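Long-range contact in yersinopine dehydrogenase (Yersinia pestis, PDB 6C4M), which catalyses the NADPH-dependent reductive condensation of pyruvate with an aminobutanoate intermediate, the last step in making the metallophore yersinopine: residues A272-K285 with D380-D392. Sequence-based numbering, arbitrary orientation.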
ATOM      1  N   ALA A 272      10.880  14.668  10.668  1.00 27.66           N
ATOM      2  CA  ALA A 272      10.818  13.842  11.874  1.00 27.63           C
ATOM      3  C   ALA A 272      12.182  13.758  12.541  1.00 33.28           C
ATOM      4  O   ALA A 272      12.296  13.748  13.771  1.00 32.77           O
ATOM      5  CB  ALA A 272      10.324  12.438  11.516  1.00 33.19           C
ATOM      6  N   LEU A 273      13.219  13.700  11.732  1.00 30.38           N
ATOM      7  CA  LEU A 273      14.571  13.553  12.251  1.00 33.98           C
ATOM      8  C   LEU A 273      14.989  14.791  13.030  1.00 33.98           C
ATOM      9  O   LEU A 273      15.565  14.691  14.121  1.00 32.02           O
ATOM     10  CB  LEU A 273      15.516  13.306  11.084  1.00 30.45           C
ATOM     11  CG  LEU A 273      16.995  13.579  11.312  1.00 36.21           C
ATOM     12  CD1 LEU A 273      17.523  12.536  12.294  1.00 34.86           C
ATOM     13  CD2 LEU A 273      17.712  13.511   9.988  1.00 27.93           C
ATOM     14  N   PHE A 274      14.703  15.966  12.482  1.00 30.21           N
ATOM     15  CA  PHE A 274      15.226  17.210  13.031  1.00 32.49           C
ATOM     16  C   PHE A 274      14.269  17.928  13.979  1.00 35.46           C
ATOM     17  O   PHE A 274      14.683  18.923  14.596  1.00 35.09           O
ATOM     18  CB  PHE A 274      15.612  18.159  11.898  1.00 28.13           C
ATOM     19  CG  PHE A 274      16.891  17.793  11.203  1.00 27.34           C
ATOM     20  CD1 PHE A 274      18.112  17.761  11.897  1.00 30.18           C
ATOM     21  CD2 PHE A 274      16.891  17.504   9.857  1.00 27.82           C
ATOM     22  CE1 PHE A 274      19.309  17.426  11.243  1.00 31.62           C
ATOM     23  CE2 PHE A 274      18.060  17.172   9.198  1.00 29.73           C
ATOM     24  CZ  PHE A 274      19.292  17.140   9.896  1.00 27.06           C
ATOM     25  N   TYR A 275      13.012  17.473  14.095  1.00 33.93           N
ATOM     26  CA  TYR A 275      12.030  17.991  15.054  1.00 30.25           C
ATOM     27  C   TYR A 275      11.660  16.841  15.983  1.00 34.43           C
ATOM     28  O   TYR A 275      10.592  16.224  15.838  1.00 39.80           O
ATOM     29  CB  TYR A 275      10.797  18.542  14.341  1.00 33.48           C
ATOM     30  CG  TYR A 275      11.053  19.832  13.616  1.00 34.47           C
ATOM     31  CD1 TYR A 275      11.530  19.833  12.316  1.00 33.50           C
ATOM     32  CD2 TYR A 275      10.845  21.074  14.253  1.00 34.94           C
ATOM     33  CE1 TYR A 275      11.771  21.041  11.642  1.00 33.02           C
ATOM     34  CE2 TYR A 275      11.110  22.265  13.597  1.00 31.60           C
ATOM     35  CZ  TYR A 275      11.552  22.244  12.293  1.00 35.80           C
ATOM     36  OH  TYR A 275      11.808  23.411  11.624  1.00 32.07           O
ATOM     37  N   PRO A 276      12.517  16.522  16.952  1.00 40.12           N
ATOM     38  CA  PRO A 276      12.362  15.262  17.694  1.00 42.26           C
ATOM     39  C   PRO A 276      11.077  15.147  18.458  1.00 51.32           C
ATOM     40  O   PRO A 276      10.790  14.059  18.971  1.00 54.15           O
ATOM     41  CB  PRO A 276      13.554  15.273  18.654  1.00 45.74           C
ATOM     42  CG  PRO A 276      13.908  16.690  18.801  1.00 46.03           C
ATOM     43  CD  PRO A 276      13.635  17.317  17.459  1.00 44.16           C
ATOM     44  N   GLU A 277      10.305  16.220  18.573  1.00 48.88           N
ATOM     45  CA  GLU A 277       9.093  16.187  19.367  1.00 51.27           C
ATOM     46  C   GLU A 277       7.875  15.725  18.582  1.00 51.57           C
ATOM     47  O   GLU A 277       6.852  15.413  19.196  1.00 56.32           O
ATOM     48  CB  GLU A 277       8.830  17.575  19.971  1.00 56.27           C
ATOM     49  CG  GLU A 277       8.543  17.540  21.455  1.00 62.27           C
ATOM     50  CD  GLU A 277       9.569  16.732  22.232  1.00 73.53           C
ATOM     51  OE1 GLU A 277      10.778  17.029  22.118  1.00 74.74           O
ATOM     52  OE2 GLU A 277       9.166  15.777  22.935  1.00 75.92           O
ATOM     53  N   GLN A 278       7.957  15.657  17.259  1.00 53.16           N
ATOM     54  CA  GLN A 278       6.849  15.122  16.479  1.00 54.91           C
ATOM     55  C   GLN A 278       6.559  13.674  16.842  1.00 51.06           C
ATOM     56  O   GLN A 278       7.421  12.928  17.307  1.00 56.90           O
ATOM     57  CB  GLN A 278       7.140  15.147  14.989  1.00 48.80           C
ATOM     58  CG  GLN A 278       7.242  16.504  14.396  1.00 47.27           C
ATOM     59  CD  GLN A 278       7.318  16.450  12.884  1.00 47.86           C
ATOM     60  OE1 GLN A 278       7.309  17.498  12.238  1.00 50.40           O
ATOM     61  NE2 GLN A 278       7.384  15.232  12.302  1.00 41.55           N
ATOM     62  N   ARG A 279       5.325  13.266  16.570  1.00 52.89           N
ATOM     63  CA  ARG A 279       4.990  11.856  16.645  1.00 58.27           C
ATOM     64  C   ARG A 279       5.865  11.085  15.663  1.00 51.65           C
ATOM     65  O   ARG A 279       6.174  11.557  14.564  1.00 44.48           O
ATOM     66  CB  ARG A 279       3.500  11.645  16.360  1.00 58.75           C
ATOM     67  CG  ARG A 279       2.584  12.439  17.317  1.00 69.08           C
ATOM     68  CD  ARG A 279       1.512  11.574  17.988  1.00 72.42           C
ATOM     69  NE  ARG A 279       2.048  10.816  19.121  1.00 83.00           N
ATOM     70  CZ  ARG A 279       1.435   9.780  19.694  1.00 86.85           C
ATOM     71  NH1 ARG A 279       0.258   9.360  19.242  1.00 81.83           N
ATOM     72  NH2 ARG A 279       2.004   9.150  20.717  1.00 85.29           N
ATOM     73  N   SER A 280       6.305   9.912  16.092  1.00 52.84           N
ATOM     74  CA  SER A 280       7.293   9.160  15.338  1.00 47.06           C
ATOM     75  C   SER A 280       6.800   8.805  13.937  1.00 42.83           C
ATOM     76  O   SER A 280       5.626   8.507  13.729  1.00 42.75           O
ATOM     77  CB  SER A 280       7.650   7.895  16.111  1.00 47.16           C
ATOM     78  OG  SER A 280       7.951   8.205  17.463  1.00 56.07           O
ATOM     79  N   GLN A 281       7.715   8.872  12.972  1.00 38.76           N
ATOM     80  CA  GLN A 281       7.563   8.327  11.628  1.00 36.42           C
ATOM     81  C   GLN A 281       8.182   6.927  11.547  1.00 42.77           C
ATOM     82  O   GLN A 281       9.044   6.552  12.352  1.00 33.18           O
ATOM     83  CB  GLN A 281       8.256   9.226  10.595  1.00 35.69           C
ATOM     84  CG  GLN A 281       7.607  10.556  10.319  1.00 33.97           C
ATOM     85  CD  GLN A 281       6.462  10.422   9.366  1.00 39.86           C
ATOM     86  OE1 GLN A 281       6.647  10.308   8.150  1.00 37.74           O
ATOM     87  NE2 GLN A 281       5.267  10.397   9.909  1.00 40.78           N
ATOM     88  N   TYR A 282       7.756   6.171  10.531  1.00 42.14           N
ATOM     89  CA  TYR A 282       8.264   4.827  10.254  1.00 40.64           C
ATOM     90  C   TYR A 282       8.864   4.778   8.858  1.00 35.88           C
ATOM     91  O   TYR A 282       8.223   5.185   7.885  1.00 34.95           O
ATOM     92  CB  TYR A 282       7.142   3.795  10.400  1.00 43.14           C
ATOM     93  CG  TYR A 282       6.756   3.619  11.846  1.00 44.25           C
ATOM     94  CD1 TYR A 282       5.863   4.492  12.459  1.00 47.38           C
ATOM     95  CD2 TYR A 282       7.329   2.618  12.609  1.00 47.97           C
ATOM     96  CE1 TYR A 282       5.529   4.345  13.784  1.00 48.84           C
ATOM     97  CE2 TYR A 282       7.006   2.467  13.932  1.00 52.75           C
ATOM     98  CZ  TYR A 282       6.105   3.330  14.515  1.00 54.51           C
ATOM     99  OH  TYR A 282       5.786   3.174  15.840  1.00 66.23           O
ATOM    100  N   LEU A 283      10.077   4.242   8.762  1.00 36.65           N
ATOM    101  CA  LEU A 283      10.884   4.431   7.563  1.00 32.10           C
ATOM    102  C   LEU A 283      10.250   3.827   6.319  1.00 30.75           C
ATOM    103  O   LEU A 283      10.449   4.356   5.218  1.00 28.78           O
ATOM    104  CB  LEU A 283      12.270   3.839   7.779  1.00 30.39           C
ATOM    105  CG  LEU A 283      13.294   4.111   6.680  1.00 27.99           C
ATOM    106  CD1 LEU A 283      13.605   5.593   6.549  1.00 31.95           C
ATOM    107  CD2 LEU A 283      14.565   3.300   6.960  1.00 33.89           C
ATOM    108  N   TYR A 284       9.507   2.727   6.453  1.00 36.21           N
ATOM    109  CA  TYR A 284       9.008   2.005   5.286  1.00 36.81           C
ATOM    110  C   TYR A 284       7.500   2.187   5.072  1.00 36.89           C
ATOM    111  O   TYR A 284       6.961   1.677   4.086  1.00 36.39           O
ATOM    112  CB  TYR A 284       9.402   0.501   5.383  1.00 37.35           C
ATOM    113  CG  TYR A 284      10.923   0.253   5.283  1.00 40.37           C
ATOM    114  CD1 TYR A 284      11.557   0.189   4.047  1.00 34.94           C
ATOM    115  CD2 TYR A 284      11.722   0.116   6.430  1.00 34.56           C
ATOM    116  CE1 TYR A 284      12.930   0.003   3.950  1.00 37.15           C
ATOM    117  CE2 TYR A 284      13.086  -0.078   6.339  1.00 36.84           C
ATOM    118  CZ  TYR A 284      13.692  -0.130   5.100  1.00 38.06           C
ATOM    119  OH  TYR A 284      15.060  -0.315   5.000  1.00 35.87           O
ATOM    120  N   LYS A 285       6.811   2.946   5.921  1.00 39.28           N
ATOM    121  CA  LYS A 285       5.366   3.115   5.774  1.00 40.31           C
ATOM    122  C   LYS A 285       5.036   4.215   4.768  1.00 38.91           C
ATOM    123  O   LYS A 285       5.846   5.105   4.500  1.00 35.21           O
ATOM    124  CB  LYS A 285       4.719   3.448   7.112  1.00 35.05           C
ATOM    125  CG  LYS A 285       4.834   2.339   8.139  1.00 37.97           C
ATOM    126  CD  LYS A 285       3.903   2.629   9.294  1.00 41.61           C
ATOM    127  CE  LYS A 285       3.949   1.535  10.322  1.00 48.18           C
ATOM    128  NZ  LYS A 285       3.414   2.020  11.623  1.00 51.44           N
ATOM    129  N   ASP A 380      10.461  -7.388   9.566  1.00 52.83           N
ATOM    130  CA  ASP A 380       9.291  -6.613   9.952  1.00 63.60           C
ATOM    131  C   ASP A 380       9.527  -5.140   9.614  1.00 61.10           C
ATOM    132  O   ASP A 380       9.817  -4.318  10.489  1.00 59.37           O
ATOM    133  CB  ASP A 380       8.985  -6.787  11.444  1.00 60.03           C
ATOM    134  CG  ASP A 380       7.662  -6.153  11.858  1.00 63.02           C
ATOM    135  OD1 ASP A 380       6.918  -5.627  10.994  1.00 62.46           O
ATOM    136  OD2 ASP A 380       7.361  -6.183  13.070  1.00 68.23           O
ATOM    137  N   PHE A 381       9.400  -4.818   8.325  1.00 55.44           N
ATOM    138  CA  PHE A 381       9.647  -3.456   7.865  1.00 51.78           C
ATOM    139  C   PHE A 381       8.762  -2.443   8.576  1.00 46.76           C
ATOM    140  O   PHE A 381       9.196  -1.318   8.838  1.00 43.22           O
ATOM    141  CB  PHE A 381       9.436  -3.376   6.358  1.00 45.89           C
ATOM    142  CG  PHE A 381      10.507  -4.060   5.572  1.00 51.90           C
ATOM    143  CD1 PHE A 381      11.653  -3.375   5.209  1.00 45.59           C
ATOM    144  CD2 PHE A 381      10.382  -5.395   5.205  1.00 51.36           C
ATOM    145  CE1 PHE A 381      12.666  -4.005   4.489  1.00 51.21           C
ATOM    146  CE2 PHE A 381      11.408  -6.038   4.484  1.00 50.25           C
ATOM    147  CZ  PHE A 381      12.537  -5.339   4.126  1.00 46.16           C
ATOM    148  N   SER A 382       7.531  -2.815   8.899  1.00 45.29           N
ATOM    149  CA  SER A 382       6.596  -1.853   9.466  1.00 47.81           C
ATOM    150  C   SER A 382       6.994  -1.409  10.859  1.00 43.18           C
ATOM    151  O   SER A 382       6.414  -0.447  11.371  1.00 47.49           O
ATOM    152  CB  SER A 382       5.186  -2.452   9.509  1.00 47.91           C
ATOM    153  OG  SER A 382       5.160  -3.583  10.359  1.00 63.32           O
ATOM    154  N   ALA A 383       7.955  -2.077  11.470  1.00 48.79           N
ATOM    155  CA  ALA A 383       8.384  -1.756  12.820  1.00 55.58           C
ATOM    156  C   ALA A 383       9.582  -0.813  12.866  1.00 49.73           C
ATOM    157  O   ALA A 383       9.911  -0.328  13.951  1.00 52.22           O
ATOM    158  CB  ALA A 383       8.733  -3.046  13.571  1.00 57.42           C
ATOM    159  N   VAL A 384      10.245  -0.566  11.734  1.00 40.68           N
ATOM    160  CA  VAL A 384      11.431   0.288  11.681  1.00 39.58           C
ATOM    161  C   VAL A 384      10.997   1.749  11.842  1.00 40.51           C
ATOM    162  O   VAL A 384      10.366   2.328  10.948  1.00 37.26           O
ATOM    163  CB  VAL A 384      12.214   0.081  10.380  1.00 41.87           C
ATOM    164  CG1 VAL A 384      13.469   0.953  10.366  1.00 39.64           C
ATOM    165  CG2 VAL A 384      12.614  -1.381  10.211  1.00 42.69           C
ATOM    166  N   LYS A 385      11.328   2.330  12.995  1.00 42.76           N
ATOM    167  CA  LYS A 385      11.094   3.733  13.308  1.00 42.81           C
ATOM    168  C   LYS A 385      12.156   4.637  12.699  1.00 41.49           C
ATOM    169  O   LYS A 385      13.332   4.275  12.587  1.00 37.88           O
ATOM    170  CB  LYS A 385      11.118   3.973  14.819  1.00 52.45           C
ATOM    171  CG  LYS A 385       9.968   3.394  15.592  1.00 56.98           C
ATOM    172  CD  LYS A 385       9.239   4.472  16.382  1.00 57.76           C
ATOM    173  CE  LYS A 385      10.025   4.947  17.602  1.00 65.10           C
ATOM    174  NZ  LYS A 385       9.534   6.281  18.122  1.00 74.48           N
ATOM    175  N   VAL A 386      11.754   5.866  12.391  1.00 36.31           N
ATOM    176  CA  VAL A 386      12.717   6.899  12.029  1.00 33.21           C
ATOM    177  C   VAL A 386      13.328   7.458  13.300  1.00 34.33           C
ATOM    178  O   VAL A 386      12.627   8.039  14.128  1.00 35.83           O
ATOM    179  CB  VAL A 386      12.062   8.006  11.200  1.00 38.91           C
ATOM    180  CG1 VAL A 386      13.049   9.217  11.032  1.00 31.89           C
ATOM    181  CG2 VAL A 386      11.638   7.428   9.874  1.00 35.72           C
ATOM    182  N   ALA A 387      14.643   7.282  13.458  1.00 31.64           N
ATOM    183  CA  ALA A 387      15.343   7.815  14.611  1.00 32.43           C
ATOM    184  C   ALA A 387      15.535   9.320  14.448  1.00 35.34           C
ATOM    185  O   ALA A 387      15.650   9.832  13.332  1.00 36.40           O
ATOM    186  CB  ALA A 387      16.702   7.109  14.780  1.00 32.91           C
ATOM    187  N   THR A 388      15.579  10.025  15.573  1.00 32.19           N
ATOM    188  CA  THR A 388      15.706  11.476  15.589  1.00 34.78           C
ATOM    189  C   THR A 388      17.088  11.905  16.067  1.00 35.36           C
ATOM    190  O   THR A 388      17.847  11.128  16.661  1.00 33.87           O
ATOM    191  CB  THR A 388      14.645  12.113  16.507  1.00 37.69           C
ATOM    192  OG1 THR A 388      14.939  11.820  17.882  1.00 37.59           O
ATOM    193  CG2 THR A 388      13.250  11.606  16.186  1.00 35.51           C
ATOM    194  N   VAL A 389      17.394  13.181  15.837  1.00 33.98           N
ATOM    195  CA  VAL A 389      18.559  13.790  16.468  1.00 32.56           C
ATOM    196  C   VAL A 389      18.460  13.580  17.968  1.00 34.94           C
ATOM    197  O   VAL A 389      17.356  13.488  18.522  1.00 37.53           O
ATOM    198  CB  VAL A 389      18.684  15.286  16.149  1.00 31.93           C
ATOM    199  CG1 VAL A 389      19.011  15.492  14.690  1.00 30.64           C
ATOM    200  CG2 VAL A 389      17.393  16.042  16.556  1.00 37.20           C
ATOM    201  N   TYR A 390      19.609  13.568  18.639  1.00 38.58           N
ATOM    202  CA  TYR A 390      19.674  13.283  20.062  1.00 39.13           C
ATOM    203  C   TYR A 390      20.913  13.958  20.631  1.00 40.88           C
ATOM    204  O   TYR A 390      21.859  14.269  19.904  1.00 42.48           O
ATOM    205  CB  TYR A 390      19.714  11.770  20.314  1.00 39.45           C
ATOM    206  CG  TYR A 390      20.965  11.093  19.800  1.00 40.90           C
ATOM    207  CD1 TYR A 390      22.115  11.003  20.594  1.00 40.79           C
ATOM    208  CD2 TYR A 390      21.012  10.543  18.526  1.00 39.30           C
ATOM    209  CE1 TYR A 390      23.273  10.382  20.131  1.00 43.12           C
ATOM    210  CE2 TYR A 390      22.182   9.913  18.047  1.00 37.55           C
ATOM    211  CZ  TYR A 390      23.304   9.835  18.862  1.00 39.02           C
ATOM    212  OH  TYR A 390      24.473   9.235  18.425  1.00 46.38           O
ATOM    213  N   GLN A 391      20.905  14.164  21.945  1.00 43.76           N
ATOM    214  CA  GLN A 391      22.050  14.728  22.647  1.00 50.17           C
ATOM    215  C   GLN A 391      22.878  13.633  23.326  1.00 47.63           C
ATOM    216  O   GLN A 391      22.344  12.632  23.809  1.00 47.14           O
ATOM    217  CB  GLN A 391      21.592  15.750  23.681  1.00 45.20           C
ATOM    218  CG  GLN A 391      21.254  17.072  23.070  1.00 47.13           C
ATOM    219  CD  GLN A 391      20.652  18.030  24.065  1.00 48.34           C
ATOM    220  OE1 GLN A 391      19.570  17.795  24.610  1.00 51.63           O
ATOM    221  NE2 GLN A 391      21.353  19.119  24.313  1.00 50.86           N
ATOM    222  N   ASP A 392      24.193  13.837  23.365  1.00 44.33           N
ATOM    223  CA  ASP A 392      25.068  12.878  24.033  1.00 50.63           C
ATOM    224  C   ASP A 392      25.285  13.322  25.483  1.00 52.50           C
ATOM    225  O   ASP A 392      24.620  14.238  25.979  1.00 46.93           O
ATOM    226  CB  ASP A 392      26.373  12.683  23.251  1.00 43.55           C
ATOM    227  CG  ASP A 392      27.230  13.938  23.161  1.00 43.95           C
ATOM    228  OD1 ASP A 392      27.033  14.896  23.938  1.00 45.62           O
ATOM    229  OD2 ASP A 392      28.122  13.947  22.280  1.00 42.28           O
TER
HETATM  230  O   HOH W   1      10.188   9.428  14.070  1.00 34.36           O
HETATM  231  O   HOH W   2       9.013   1.447   8.866  1.00 32.45           O
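Phe381 and Tyr284 form a T-shaped pair. The edge of Phe381 points at the face of Tyr284, with CD1 over the ring centre and the planes at 79°. Val384 CB closes one edge of the Tyr284 ring, 4.0 Å from CD2. Val386 sets CG2 anti to its carbonyl carbon (chi1 170°, measured to CG1), which puts that methyl between Gln281 CB and Leu283 CB. Farther along, Val389 CG1 reaches Phe274 CD1 at 3.7 Å, while its CG2 meets Pro276 CD.

Three backbone bonds tie the segments. Val386 N gives a nearly straight bond to Gln281 O (2.8 Å, 176°), approaching from above the carbonyl plane. Leu283 N bonds to Val384 O. Together these two bonds flank Tyr282 and Lys385, a non-hydrogen-bonded antiparallel pair that forms a single beta bridge. Val389 N bonds to Leu273 O (2.9 Å) at the end of helix 267-274. One water links Tyr284 N with Phe381 O and Val384 O; another joins Gln281 N to Val386 O.

At the polar edge, Lys385 bends at chi2 and chi3. Its CG lies 3.5 Å from Tyr282 CE2, and its NZ donates to Ser280 OG at 2.6 Å.

Helix 255-264 packs on Leu283 and Tyr284, bringing Tyr284 against His260, the inferred proton donor/acceptor. Helix 425-445 covers Phe274 and Val389, and strand 397-398 adds Trp397 beside Val389.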